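Local structure of endoglucanase E-5 (Thermobifida fusca, 2CKS) at residues A[213-218]-A[245-250]; A[170-175]-A[187-192]; A[60-65]-A[84-89]; A[154-159]-A[194-199]. The protein hydrolyses internal beta-1,4-glucosidic linkages in cellulose, lichenin and cereal beta-D-glucans through this glycoside hydrolase family 5 catalytic domain. All coordinates share one frame; numbering follows the deposited sequence. Where two conformers were deposited one is given.

How the interactions relate
All four contacts belong to one eight-stranded TIM barrel, the catalytic domain of the enzyme. Interactions 2 and 4 are neighbours, with centres about 15 Å apart, and they touch where Val170 CG2 lies 3.8 Å from Ile199 CG2 in the conformer of Ile199 given; interaction 2 falls within the chain between the two halves of interaction 4. Interaction 1 joins two outer helices, its centre about 19 Å from that of interaction 2. Interaction 3 packs a strand against its helix across the barrel, with its centre about 26 Å from that of interaction 2. Two contacts border the probable catalytic centre: Arg61, on the strand of interaction 3, forms a salt bridge with Glu231, and the Thr172 side chain of interaction 2 is about 8 Å from that of Glu139.

Interaction 1: residues A[213-218]-A[245-250]; sequences NYLNAL and FQMADR
In the helical layer wrapped round this TIM barrel, Leu215 of helix 212-224 meets Met247 and Arg250 of helix 245-258. The two helices are consecutive along the chain, separated by barrel strand 227-233, and the contact bridges the space between them. Leu215 is the common partner. With CG anti to the backbone N (chi1 -176°), its two methyls are carried across to the other helix and divide the work. CD1 approaches the backbone of Arg250, 4.1 Å from Arg250 O. CD2 meets the guanidinium instead, obliquely, with Arg250 NH2 at 3.7 Å, and the leucine and arginine side chains cross at about a right angle. Met247 comes in from its own helix on a chain bent at chi2 and chi3, which brings CE within 4.0 Å of Leu215 CD2 and 4.1 Å of Leu215 CB. That same methyl sits over one face of the Arg250 guanidinium, 3.8 Å above the plane and displaced toward the rim, so the Met247 methyl, the leucine and the guanidinium meet in one cluster. Next along the helix, Tyr251 also packs on Leu215. An alanine at Leu215 would strip away both methyls, and the gap opened between the helices would probably leave Met247 CE and the guanidinium freer to shift. The charged end has its own tether: Arg250 NH2 forms a salt bridge to Asp212 OD2 at the start of helix 212-224. The nitrogen that makes this bridge is also the guanidinium atom nearest Leu215 CD2.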
loop_
_atom_site.group_PDB
_atom_site.type_symbol
_atom_site.label_atom_id
_atom_site.label_comp_id
_atom_site.label_asym_id
_atom_site.label_seq_id
_atom_site.Cartn_x
_atom_site.Cartn_y
_atom_site.Cartn_z
ATOM N N ASN A 213 -15.880 13.108 7.007
ATOM C CA ASN A 213 -16.494 12.460 5.847
ATOM C C ASN A 213 -15.632 11.334 5.264
ATOM O O ASN A 213 -16.164 10.365 4.735
ATOM C CB ASN A 213 -16.959 13.464 4.769
ATOM C CG ASN A 213 -15.814 14.227 4.102
ATOM O OD1 ASN A 213 -15.871 14.506 2.904
ATOM N ND2 ASN A 213 -14.805 14.609 4.878
ATOM N N TYR A 214 -14.314 11.454 5.383
ATOM C CA TYR A 214 -13.411 10.387 4.954
ATOM C C TYR A 214 -13.373 9.257 5.990
ATOM O O TYR A 214 -13.411 8.080 5.629
ATOM C CB TYR A 214 -12.007 10.951 4.693
ATOM C CG TYR A 214 -11.903 11.714 3.397
ATOM C CD1 TYR A 214 -11.283 11.162 2.282
ATOM C CD2 TYR A 214 -12.420 12.992 3.289
ATOM C CE1 TYR A 214 -11.192 11.879 1.081
ATOM C CE2 TYR A 214 -12.328 13.714 2.106
ATOM C CZ TYR A 214 -11.720 13.150 1.008
ATOM O OH TYR A 214 -11.640 13.875 -0.161
ATOM N N LEU A 215 -13.306 9.616 7.268
ATOM C CA LEU A 215 -13.334 8.638 8.355
ATOM C C LEU A 215 -14.632 7.823 8.317
ATOM O O LEU A 215 -14.612 6.604 8.442
ATOM C CB LEU A 215 -13.161 9.344 9.711
ATOM C CG LEU A 215 -13.066 8.475 10.963
ATOM C CD1 LEU A 215 -11.744 7.747 10.995
ATOM C CD2 LEU A 215 -13.231 9.330 12.215
ATOM N N ASN A 216 -15.754 8.504 8.134
ATOM C CA ASN A 216 -17.048 7.835 8.010
ATOM C C ASN A 216 -17.108 6.855 6.836
ATOM O O ASN A 216 -17.650 5.754 6.971
ATOM C CB ASN A 216 -18.185 8.861 7.886
ATOM C CG ASN A 216 -18.465 9.599 9.197
ATOM O OD1 ASN A 216 -18.062 9.165 10.260
ATOM N ND2 ASN A 216 -19.161 10.722 9.107
ATOM N N ALA A 217 -16.546 7.250 5.696
ATOM C CA ALA A 217 -16.528 6.396 4.511
ATOM C C ALA A 217 -15.713 5.134 4.746
ATOM O O ALA A 217 -16.070 4.070 4.257
ATOM C CB ALA A 217 -15.994 7.159 3.307
ATOM N N LEU A 218 -14.614 5.249 5.482
ATOM C CA LEU A 218 -13.802 4.086 5.813
ATOM C C LEU A 218 -14.572 3.112 6.715
ATOM O O LEU A 218 -14.548 1.903 6.493
ATOM C CB LEU A 218 -12.496 4.528 6.468
ATOM C CG LEU A 218 -11.529 3.422 6.883
ATOM C CD1 LEU A 218 -11.164 2.539 5.698
ATOM C CD2 LEU A 218 -10.296 4.053 7.482
ATOM N N PHE A 245 -2.154 15.018 14.310
ATOM C CA PHE A 245 -2.070 13.716 14.945
ATOM C C PHE A 245 -3.355 13.364 15.686
ATOM O O PHE A 245 -3.645 12.194 15.878
ATOM C CB PHE A 245 -0.853 13.629 15.873
ATOM C CG PHE A 245 0.471 13.713 15.158
ATOM C CD1 PHE A 245 1.419 14.658 15.522
ATOM C CD2 PHE A 245 0.776 12.834 14.128
ATOM C CE1 PHE A 245 2.637 14.732 14.866
ATOM C CE2 PHE A 245 1.991 12.899 13.476
ATOM C CZ PHE A 245 2.926 13.846 13.847
ATOM N N GLN A 246 -4.117 14.369 16.113
ATOM C CA GLN A 246 -5.384 14.099 16.770
ATOM C C GLN A 246 -6.337 13.405 15.800
ATOM O O GLN A 246 -6.928 12.390 16.130
ATOM C CB GLN A 246 -6.005 15.389 17.320
ATOM C CG GLN A 246 -7.220 15.163 18.202
ATOM C CD GLN A 246 -6.913 14.358 19.467
ATOM O OE1 GLN A 246 -5.755 14.228 19.874
ATOM N NE2 GLN A 246 -7.952 13.821 20.084
ATOM N N MET A 247 -6.463 13.939 14.593
ATOM C CA MET A 247 -7.325 13.332 13.587
ATOM C C MET A 247 -6.760 11.978 13.174
ATOM O O MET A 247 -7.493 10.996 13.037
ATOM C CB MET A 247 -7.454 14.237 12.362
ATOM C CG MET A 247 -8.439 13.722 11.329
ATOM S SD MET A 247 -10.157 13.875 11.878
ATOM C CE MET A 247 -10.788 12.354 11.296
ATOM N N ALA A 248 -5.446 11.927 12.979
ATOM C CA ALA A 248 -4.785 10.700 12.563
ATOM C C ALA A 248 -5.026 9.583 13.572
ATOM O O ALA A 248 -5.255 8.443 13.186
ATOM C CB ALA A 248 -3.296 10.937 12.384
ATOM N N ASP A 249 -4.998 9.915 14.859
ATOM C CA ASP A 249 -5.231 8.928 15.915
ATOM C C ASP A 249 -6.666 8.371 15.852
ATOM O O ASP A 249 -6.898 7.222 16.213
ATOM C CB ASP A 249 -4.986 9.545 17.303
ATOM C CG ASP A 249 -3.511 9.699 17.646
ATOM O OD1 ASP A 249 -2.645 9.109 16.961
ATOM O OD2 ASP A 249 -3.122 10.402 18.607
ATOM N N ARG A 250 -7.627 9.179 15.409
ATOM C CA ARG A 250 -8.987 8.687 15.210
ATOM C C ARG A 250 -9.023 7.617 14.127
ATOM O O ARG A 250 -9.676 6.597 14.291
ATOM C CB ARG A 250 -9.951 9.826 14.874
ATOM C CG ARG A 250 -10.092 10.842 15.994
ATOM C CD ARG A 250 -10.900 12.051 15.621
ATOM N NE ARG A 250 -12.273 11.690 15.275
ATOM C CZ ARG A 250 -13.138 12.506 14.689
ATOM N NH1 ARG A 250 -12.798 13.756 14.377
ATOM N NH2 ARG A 250 -14.359 12.072 14.418
#

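Interaction 2: residues A[170-175]-A[187-192]; sequences VGTRGW and AEIAAN
Thr172 lays its methyl against the end of Ile189, CG2 to Ile189 CD1 at 3.6 Å, the two side chains crossing at about a right angle. The threonine hydroxyl is engaged elsewhere: OG1 is hydrogen-bonded to Ala202 O and Leu178 N, which fixes the rotation that sends the methyl toward the isoleucine. Beside this apolar pair, Arg173 NH1 gives Glu188 OE1 a nearly straight hydrogen bond of 3.2 Å (N-H...O 170°), part of a salt bridge. The oxygen lies in the guanidinium plane and accepts on its syn lone pair, although the carboxylate is turned 74° from that plane. Both pairs tie the loop that follows barrel strand 168-170, at the C-terminal mouth where TIM-barrel enzymes keep their active sites, to the short helix 187-191. The Thr172 side chain is about 8 Å from that of Glu139, the probable proton donor. With a leucine in place of Arg173 the salt bridge would be lost, and the Glu188 carboxylate would probably keep Ser184 OG as a partner but lose the positive charge that faces it. OE1 of Glu188 is gripped twice, by Ser184 OG as well as by Arg173 NH1.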
loop_
_atom_site.group_PDB
_atom_site.type_symbol
_atom_site.label_atom_id
_atom_site.label_comp_id
_atom_site.label_asym_id
_atom_site.label_seq_id
_atom_site.Cartn_x
_atom_site.Cartn_y
_atom_site.Cartn_z
ATOM N N VAL A 170 -7.462 -3.624 -4.956
ATOM C CA VAL A 170 -7.967 -2.871 -6.090
ATOM C C VAL A 170 -8.179 -1.415 -5.689
ATOM O O VAL A 170 -8.866 -1.127 -4.709
ATOM C CB VAL A 170 -9.293 -3.451 -6.572
ATOM C CG1 VAL A 170 -9.867 -2.628 -7.733
ATOM C CG2 VAL A 170 -9.104 -4.907 -6.978
ATOM N N GLY A 171 -7.585 -0.505 -6.447
ATOM C CA GLY A 171 -7.736 0.919 -6.216
ATOM C C GLY A 171 -9.176 1.359 -6.407
ATOM O O GLY A 171 -9.947 0.676 -7.057
ATOM N N THR A 172 -9.528 2.496 -5.825
ATOM C CA THR A 172 -10.896 2.990 -5.870
ATOM C C THR A 172 -10.968 4.405 -6.436
ATOM O O THR A 172 -9.949 5.057 -6.680
ATOM C CB THR A 172 -11.572 2.873 -4.476
ATOM O OG1 THR A 172 -10.838 3.587 -3.473
ATOM C CG2 THR A 172 -11.590 1.425 -3.996
ATOM N N ARG A 173 -12.184 4.867 -6.677
ATOM C CA ARG A 173 -12.392 6.159 -7.323
ATOM C C ARG A 173 -11.783 7.314 -6.544
ATOM O O ARG A 173 -11.782 7.315 -5.320
ATOM C CB ARG A 173 -13.883 6.433 -7.438
ATOM C CG ARG A 173 -14.572 5.762 -8.566
ATOM C CD ARG A 173 -15.976 6.323 -8.757
ATOM N NE ARG A 173 -15.976 7.642 -9.392
ATOM C CZ ARG A 173 -16.986 8.514 -9.343
ATOM N NH1 ARG A 173 -18.115 8.237 -8.693
ATOM N NH2 ARG A 173 -16.871 9.679 -9.968
ATOM N N GLY A 174 -11.290 8.316 -7.265
ATOM C CA GLY A 174 -10.891 9.563 -6.647
ATOM C C GLY A 174 -9.660 9.440 -5.780
ATOM O O GLY A 174 -9.690 9.729 -4.583
ATOM N N TRP A 175 -8.571 9.018 -6.403
ATOM C CA TRP A 175 -7.308 8.770 -5.710
ATOM C C TRP A 175 -7.488 7.776 -4.565
ATOM O O TRP A 175 -6.975 7.953 -3.458
ATOM C CB TRP A 175 -6.677 10.075 -5.226
ATOM C CG TRP A 175 -6.357 10.995 -6.339
ATOM C CD1 TRP A 175 -5.211 11.032 -7.066
ATOM C CD2 TRP A 175 -7.211 12.003 -6.879
ATOM N NE1 TRP A 175 -5.284 12.025 -8.013
ATOM C CE2 TRP A 175 -6.508 12.633 -7.925
ATOM C CE3 TRP A 175 -8.494 12.457 -6.571
ATOM C CZ2 TRP A 175 -7.048 13.687 -8.664
ATOM C CZ3 TRP A 175 -9.032 13.505 -7.309
ATOM C CH2 TRP A 175 -8.308 14.103 -8.342
ATOM N N ALA A 187 -20.570 2.690 -1.115
ATOM C CA ALA A 187 -21.779 1.982 -1.528
ATOM C C ALA A 187 -21.757 1.654 -3.024
ATOM O O ALA A 187 -22.293 0.642 -3.450
ATOM C CB ALA A 187 -23.021 2.787 -1.181
ATOM N N GLU A 188 -21.122 2.514 -3.817
ATOM C CA GLU A 188 -20.985 2.290 -5.250
ATOM C C GLU A 188 -20.249 0.985 -5.550
ATOM O O GLU A 188 -20.617 0.245 -6.454
ATOM C CB GLU A 188 -20.233 3.462 -5.856
ATOM C CG GLU A 188 -20.030 3.396 -7.345
ATOM C CD GLU A 188 -19.634 4.737 -7.916
ATOM O OE1 GLU A 188 -18.828 5.460 -7.269
ATOM O OE2 GLU A 188 -20.133 5.060 -9.012
ATOM N N ILE A 189 -19.205 0.711 -4.773
ATOM C CA ILE A 189 -18.435 -0.525 -4.920
ATOM C C ILE A 189 -19.264 -1.739 -4.519
ATOM O O ILE A 189 -19.288 -2.751 -5.217
ATOM C CB ILE A 189 -17.142 -0.455 -4.061
ATOM C CG1 ILE A 189 -16.231 0.669 -4.562
ATOM C CG2 ILE A 189 -16.409 -1.809 -4.051
ATOM C CD1 ILE A 189 -15.196 1.135 -3.521
ATOM N N ALA A 190 -19.948 -1.646 -3.385
ATOM C CA ALA A 190 -20.724 -2.771 -2.871
ATOM C C ALA A 190 -21.839 -3.171 -3.821
ATOM O O ALA A 190 -22.143 -4.365 -3.933
ATOM C CB ALA A 190 -21.284 -2.443 -1.512
ATOM N N ALA A 191 -22.392 -2.190 -4.538
ATOM C CA ALA A 191 -23.470 -2.426 -5.504
ATOM C C ALA A 191 -22.982 -3.047 -6.809
ATOM O O ALA A 191 -23.772 -3.631 -7.545
ATOM C CB ALA A 191 -24.210 -1.124 -5.809
ATOM N N ASN A 192 -21.692 -2.893 -7.109
ATOM C CA ASN A 192 -21.098 -3.403 -8.341
ATOM C C ASN A 192 -19.661 -3.870 -8.071
ATOM O O ASN A 192 -18.710 -3.282 -8.562
ATOM C CB ASN A 192 -21.120 -2.297 -9.408
ATOM C CG ASN A 192 -20.753 -2.795 -10.789
ATOM O OD1 ASN A 192 -20.786 -3.995 -11.062
ATOM N ND2 ASN A 192 -20.411 -1.860 -11.679
#

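Interaction 3: residues A[60-65]-A[84-89]; sequences IRLSMY and QLIDMA
Leu62 points its forked end down onto helix 75-90, crossing both Leu85 and Ile86 at a slant. Its CD1 does most of the touching: it settles between neighbouring residues of the helix, 3.7 Å from Leu85 CB and 3.9 Å from Ile86 CG1. The second methyl, CD2, leans on the same Leu85 CB at 4.0 Å, so both prongs of the leucine bear on the root of one helix side chain. This is set by CG lying anti to the carbonyl carbon (chi1 -55°), with the chain continuing outward to CD1. Two residues back on the strand, Ile60 makes a smaller contact with a different branch: CG2 sits between the backbone N and the carbonyl carbon and meets Ala89 CB at 3.8 Å. The short side chain of Ala89 lets the helix stay close at this level. Strand 59-65 and helix 75-90 are the first two elements of a beta-alpha-beta unit completed by strand 95-101, the repeating right-handed crossover of the TIM barrel. Their local axes run almost antiparallel (172°) and pass 10.0 Å apart, which pairs Leu62 with Leu85 and Ile60 with the later Ala89. Strand 95-101 seals the flank of the same core, with Val96 on Leu62 and Ala89 and Val98 on Ile86. Between the two outward-facing residues, Arg61 points into the barrel interior, where NH1 forms a salt bridge with Glu231, the probable nucleophile, and NE forms another with Glu135.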
loop_
_atom_site.group_PDB
_atom_site.type_symbol
_atom_site.label_atom_id
_atom_site.label_comp_id
_atom_site.label_asym_id
_atom_site.label_seq_id
_atom_site.Cartn_x
_atom_site.Cartn_y
_atom_site.Cartn_z
ATOM N N ILE A 60 5.562 -4.164 4.088
ATOM C CA ILE A 60 6.155 -3.069 3.331
ATOM C C ILE A 60 5.462 -3.022 1.979
ATOM O O ILE A 60 5.268 -4.050 1.327
ATOM C CB ILE A 60 7.692 -3.237 3.168
ATOM C CG1 ILE A 60 8.292 -2.011 2.458
ATOM C CG2 ILE A 60 8.054 -4.505 2.424
ATOM C CD1 ILE A 60 9.783 -1.949 2.488
ATOM N N ARG A 61 5.083 -1.826 1.571
ATOM C CA ARG A 61 4.543 -1.604 0.246
ATOM C C ARG A 61 5.644 -1.032 -0.632
ATOM O O ARG A 61 6.255 -0.010 -0.298
ATOM C CB ARG A 61 3.368 -0.656 0.348
ATOM C CG ARG A 61 2.772 -0.192 -0.959
ATOM C CD ARG A 61 1.731 0.803 -0.635
ATOM N NE ARG A 61 0.854 1.261 -1.690
ATOM C CZ ARG A 61 0.728 2.534 -2.057
ATOM N NH1 ARG A 61 1.508 3.495 -1.576
ATOM N NH2 ARG A 61 -0.183 2.847 -2.944
ATOM N N LEU A 62 5.909 -1.715 -1.743
ATOM C CA LEU A 62 6.926 -1.309 -2.700
ATOM C C LEU A 62 6.283 -0.499 -3.820
ATOM O O LEU A 62 5.612 -1.051 -4.691
ATOM C CB LEU A 62 7.620 -2.552 -3.262
ATOM C CG LEU A 62 8.222 -3.498 -2.220
ATOM C CD1 LEU A 62 8.721 -4.772 -2.891
ATOM C CD2 LEU A 62 9.336 -2.829 -1.446
ATOM N N SER A 63 6.471 0.816 -3.787
ATOM C CA SER A 63 5.761 1.718 -4.673
ATOM C C SER A 63 6.587 1.978 -5.917
ATOM O O SER A 63 7.638 2.609 -5.855
ATOM C CB SER A 63 5.428 3.029 -3.961
ATOM O OG SER A 63 4.501 2.793 -2.910
ATOM N N MET A 64 6.107 1.464 -7.035
ATOM C CA MET A 64 6.768 1.638 -8.318
ATOM C C MET A 64 5.903 2.496 -9.232
ATOM O O MET A 64 4.912 2.028 -9.791
ATOM C CB MET A 64 7.016 0.281 -8.971
ATOM C CG MET A 64 7.783 0.356 -10.300
ATOM S SD MET A 64 8.032 -1.258 -11.026
ATOM C CE MET A 64 6.368 -1.588 -11.637
ATOM N N TYR A 65 6.274 3.764 -9.369
ATOM C CA TYR A 65 5.647 4.641 -10.342
ATOM C C TYR A 65 5.909 4.099 -11.742
ATOM O O TYR A 65 6.906 3.428 -11.984
ATOM C CB TYR A 65 6.221 6.045 -10.271
ATOM C CG TYR A 65 5.761 6.921 -9.135
ATOM C CD1 TYR A 65 6.101 6.635 -7.821
ATOM C CD2 TYR A 65 5.023 8.070 -9.385
ATOM C CE1 TYR A 65 5.719 7.458 -6.784
ATOM C CE2 TYR A 65 4.629 8.904 -8.346
ATOM C CZ TYR A 65 4.985 8.589 -7.052
ATOM O OH TYR A 65 4.603 9.403 -6.008
ATOM N N GLN A 84 14.215 -8.088 -6.526
ATOM C CA GLN A 84 15.194 -8.007 -5.461
ATOM C C GLN A 84 14.559 -7.525 -4.165
ATOM O O GLN A 84 14.817 -8.085 -3.111
ATOM C CB GLN A 84 16.330 -7.080 -5.870
ATOM C CG GLN A 84 17.479 -7.037 -4.906
ATOM C CD GLN A 84 18.604 -6.210 -5.469
ATOM O OE1 GLN A 84 18.411 -5.036 -5.788
ATOM N NE2 GLN A 84 19.766 -6.827 -5.650
ATOM N N LEU A 85 13.701 -6.510 -4.247
ATOM C CA LEU A 85 13.078 -5.963 -3.049
ATOM C C LEU A 85 12.056 -6.934 -2.452
ATOM O O LEU A 85 11.914 -7.016 -1.247
ATOM C CB LEU A 85 12.434 -4.611 -3.340
ATOM C CG LEU A 85 13.415 -3.449 -3.572
ATOM C CD1 LEU A 85 12.673 -2.279 -4.217
ATOM C CD2 LEU A 85 14.078 -3.027 -2.282
ATOM N N ILE A 86 11.348 -7.678 -3.292
ATOM C CA ILE A 86 10.410 -8.684 -2.796
ATOM C C ILE A 86 11.160 -9.750 -2.010
ATOM O O ILE A 86 10.723 -10.155 -0.939
ATOM C CB ILE A 86 9.611 -9.319 -3.958
ATOM C CG1 ILE A 86 8.611 -8.305 -4.520
ATOM C CG2 ILE A 86 8.844 -10.573 -3.495
ATOM C CD1 ILE A 86 8.122 -8.658 -5.900
ATOM N N ASP A 87 12.281 -10.213 -2.552
ATOM C CA ASP A 87 13.112 -11.199 -1.865
ATOM C C ASP A 87 13.700 -10.638 -0.571
ATOM O O ASP A 87 13.733 -11.325 0.436
ATOM C CB ASP A 87 14.242 -11.694 -2.772
ATOM C CG ASP A 87 13.740 -12.549 -3.915
ATOM O OD1 ASP A 87 12.578 -13.011 -3.852
ATOM O OD2 ASP A 87 14.440 -12.808 -4.927
ATOM N N MET A 88 14.140 -9.384 -0.593
ATOM C CA MET A 88 14.722 -8.766 0.593
ATOM C C MET A 88 13.685 -8.655 1.703
ATOM O O MET A 88 13.963 -8.958 2.857
ATOM C CB MET A 88 15.280 -7.379 0.269
ATOM C CG MET A 88 16.565 -7.413 -0.490
ATOM S SD MET A 88 17.199 -5.773 -0.836
ATOM C CE MET A 88 17.965 -5.355 0.750
ATOM N N ALA A 89 12.480 -8.235 1.351
ATOM C CA ALA A 89 11.418 -8.108 2.342
ATOM C C ALA A 89 11.092 -9.464 2.943
ATOM O O ALA A 89 10.921 -9.595 4.147
ATOM C CB ALA A 89 10.206 -7.510 1.730
#

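Interaction 4: residues A[154-159]-A[194-199]; sequences EVIPVI and VNASNI
Ile156, on the outer helix 145-162 of the TIM barrel, leans over the loop that leads from helix 187-191 into strand 199-206. At CB its side chain divides. The CG2 branch heads for Ala196 and stops 4.2 Å from Ala196 CB, a loose methyl-to-methyl approach. The other branch, CG1, lies anti to the carbonyl carbon (chi1 -74°) and runs on extended, carrying CD1 deeper into the loop. There CD1 meets Val194 CG1 at 3.6 Å, the two side chains reaching toward each other tip to tip. In the conformer of Ile199 described here, its CD1 meets the same methyl, also tip to tip; because Ile199 has a second conformer, that contact is less certain. Ile168 of the neighbouring barrel strand packs on both Ile156 and Ile199 and closes the core beneath them. No hydrogen bond joins the two segments, but other residues of the helix hold the loop by its backbone: Glu153 OE1 accepts from Asn195 N, and Arg160 NH1 bonds Ser197 O. The helix is kinked just past Ile156, where Pro157 has no N-H to offer the preceding turn. On the loop side, Asn195 is the centre of an inverse gamma turn, marked by a weak bond from Ala196 N to Val194 O at 2.9 Å.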
loop_
_atom_site.group_PDB
_atom_site.type_symbol
_atom_site.label_atom_id
_atom_site.label_comp_id
_atom_site.label_asym_id
_atom_site.label_seq_id
_atom_site.Cartn_x
_atom_site.Cartn_y
_atom_site.Cartn_z
ATOM N N GLU A 154 -9.664 -7.277 -16.098
ATOM C CA GLU A 154 -8.661 -7.567 -17.132
ATOM C C GLU A 154 -7.317 -8.028 -16.539
ATOM O O GLU A 154 -6.652 -8.887 -17.105
ATOM C CB GLU A 154 -8.444 -6.339 -18.044
ATOM C CG GLU A 154 -9.665 -5.965 -18.875
ATOM C CD GLU A 154 -9.531 -4.655 -19.636
ATOM O OE1 GLU A 154 -9.640 -3.572 -19.037
ATOM O OE2 GLU A 154 -9.321 -4.708 -20.845
ATOM N N VAL A 155 -6.915 -7.465 -15.398
ATOM C CA VAL A 155 -5.604 -7.760 -14.814
ATOM C C VAL A 155 -5.647 -8.965 -13.881
ATOM O O VAL A 155 -4.717 -9.760 -13.856
ATOM C CB VAL A 155 -5.045 -6.538 -14.043
ATOM C CG1 VAL A 155 -3.706 -6.857 -13.386
ATOM C CG2 VAL A 155 -4.894 -5.371 -14.981
ATOM N N ILE A 156 -6.722 -9.096 -13.115
ATOM C CA ILE A 156 -6.824 -10.157 -12.112
ATOM C C ILE A 156 -6.564 -11.551 -12.695
ATOM O O ILE A 156 -5.795 -12.302 -12.113
ATOM C CB ILE A 156 -8.163 -10.067 -11.315
ATOM C CG1 ILE A 156 -8.095 -8.891 -10.339
ATOM C CG2 ILE A 156 -8.448 -11.355 -10.528
ATOM C CD1 ILE A 156 -9.428 -8.468 -9.803
ATOM N N PRO A 157 -7.186 -11.919 -13.816
ATOM C CA PRO A 157 -6.940 -13.246 -14.399
ATOM C C PRO A 157 -5.494 -13.497 -14.818
ATOM O O PRO A 157 -5.065 -14.643 -14.784
ATOM C CB PRO A 157 -7.857 -13.276 -15.629
ATOM C CG PRO A 157 -8.814 -12.218 -15.439
ATOM C CD PRO A 157 -8.203 -11.178 -14.575
ATOM N N VAL A 158 -4.762 -12.458 -15.208
ATOM C CA VAL A 158 -3.353 -12.605 -15.553
ATOM C C VAL A 158 -2.570 -13.051 -14.318
ATOM O O VAL A 158 -1.754 -13.957 -14.383
ATOM C CB VAL A 158 -2.766 -11.291 -16.114
ATOM C CG1 VAL A 158 -1.265 -11.412 -16.310
ATOM C CG2 VAL A 158 -3.465 -10.921 -17.415
ATOM N N ILE A 159 -2.843 -12.424 -13.181
ATOM C CA ILE A 159 -2.212 -12.821 -11.923
ATOM C C ILE A 159 -2.670 -14.201 -11.456
ATOM O O ILE A 159 -1.843 -15.040 -11.097
ATOM C CB ILE A 159 -2.489 -11.759 -10.832
ATOM C CG1 ILE A 159 -1.773 -10.456 -11.187
ATOM C CG2 ILE A 159 -2.045 -12.248 -9.467
ATOM C CD1 ILE A 159 -2.233 -9.272 -10.412
ATOM N N VAL A 194 -16.030 -5.960 -7.772
ATOM C CA VAL A 194 -15.162 -6.736 -8.648
ATOM C C VAL A 194 -15.579 -8.210 -8.514
ATOM O O VAL A 194 -15.760 -8.698 -7.402
ATOM C CB VAL A 194 -13.681 -6.526 -8.280
ATOM C CG1 VAL A 194 -12.782 -7.500 -9.038
ATOM C CG2 VAL A 194 -13.273 -5.094 -8.562
ATOM N N ASN A 195 -15.747 -8.882 -9.655
ATOM C CA ASN A 195 -16.227 -10.269 -9.721
ATOM C C ASN A 195 -15.057 -11.232 -9.523
ATOM O O ASN A 195 -14.671 -11.977 -10.416
ATOM C CB ASN A 195 -16.944 -10.522 -11.066
ATOM C CG ASN A 195 -17.687 -11.860 -11.112
ATOM O OD1 ASN A 195 -18.580 -12.132 -10.299
ATOM N ND2 ASN A 195 -17.333 -12.691 -12.087
ATOM N N ALA A 196 -14.468 -11.157 -8.344
ATOM C CA ALA A 196 -13.421 -12.057 -7.910
ATOM C C ALA A 196 -13.443 -12.018 -6.404
ATOM O O ALA A 196 -13.969 -11.076 -5.801
ATOM C CB ALA A 196 -12.069 -11.618 -8.424
ATOM N N SER A 197 -12.884 -13.049 -5.802
ATOM C CA SER A 197 -12.748 -13.093 -4.368
ATOM C C SER A 197 -11.276 -13.082 -3.989
ATOM O O SER A 197 -10.387 -13.006 -4.844
ATOM C CB SER A 197 -13.475 -14.304 -3.823
ATOM O OG SER A 197 -14.856 -14.152 -4.089
ATOM N N ASN A 198 -11.023 -13.093 -2.690
ATOM C CA ASN A 198 -9.717 -12.794 -2.170
ATOM C C ASN A 198 -9.239 -11.427 -2.656
ATOM O O ASN A 198 -8.078 -11.245 -2.984
ATOM C CB ASN A 198 -8.746 -13.917 -2.531
ATOM C CG ASN A 198 -7.760 -14.173 -1.456
ATOM O OD1 ASN A 198 -7.996 -13.832 -0.298
ATOM N ND2 ASN A 198 -6.637 -14.765 -1.815
ATOM N N ILE A 199 -10.172 -10.474 -2.690
ATOM C CA ILE A 199 -9.942 -9.097 -3.127
ATOM C C ILE A 199 -10.095 -8.167 -1.926
ATOM O O ILE A 199 -10.936 -8.416 -1.058
ATOM C CB ILE A 199 -10.992 -8.700 -4.215
ATOM C CG1 ILE A 199 -10.835 -9.553 -5.482
ATOM C CG2 ILE A 199 -10.925 -7.206 -4.553
ATOM C CD1 ILE A 199 -9.499 -9.407 -6.183
#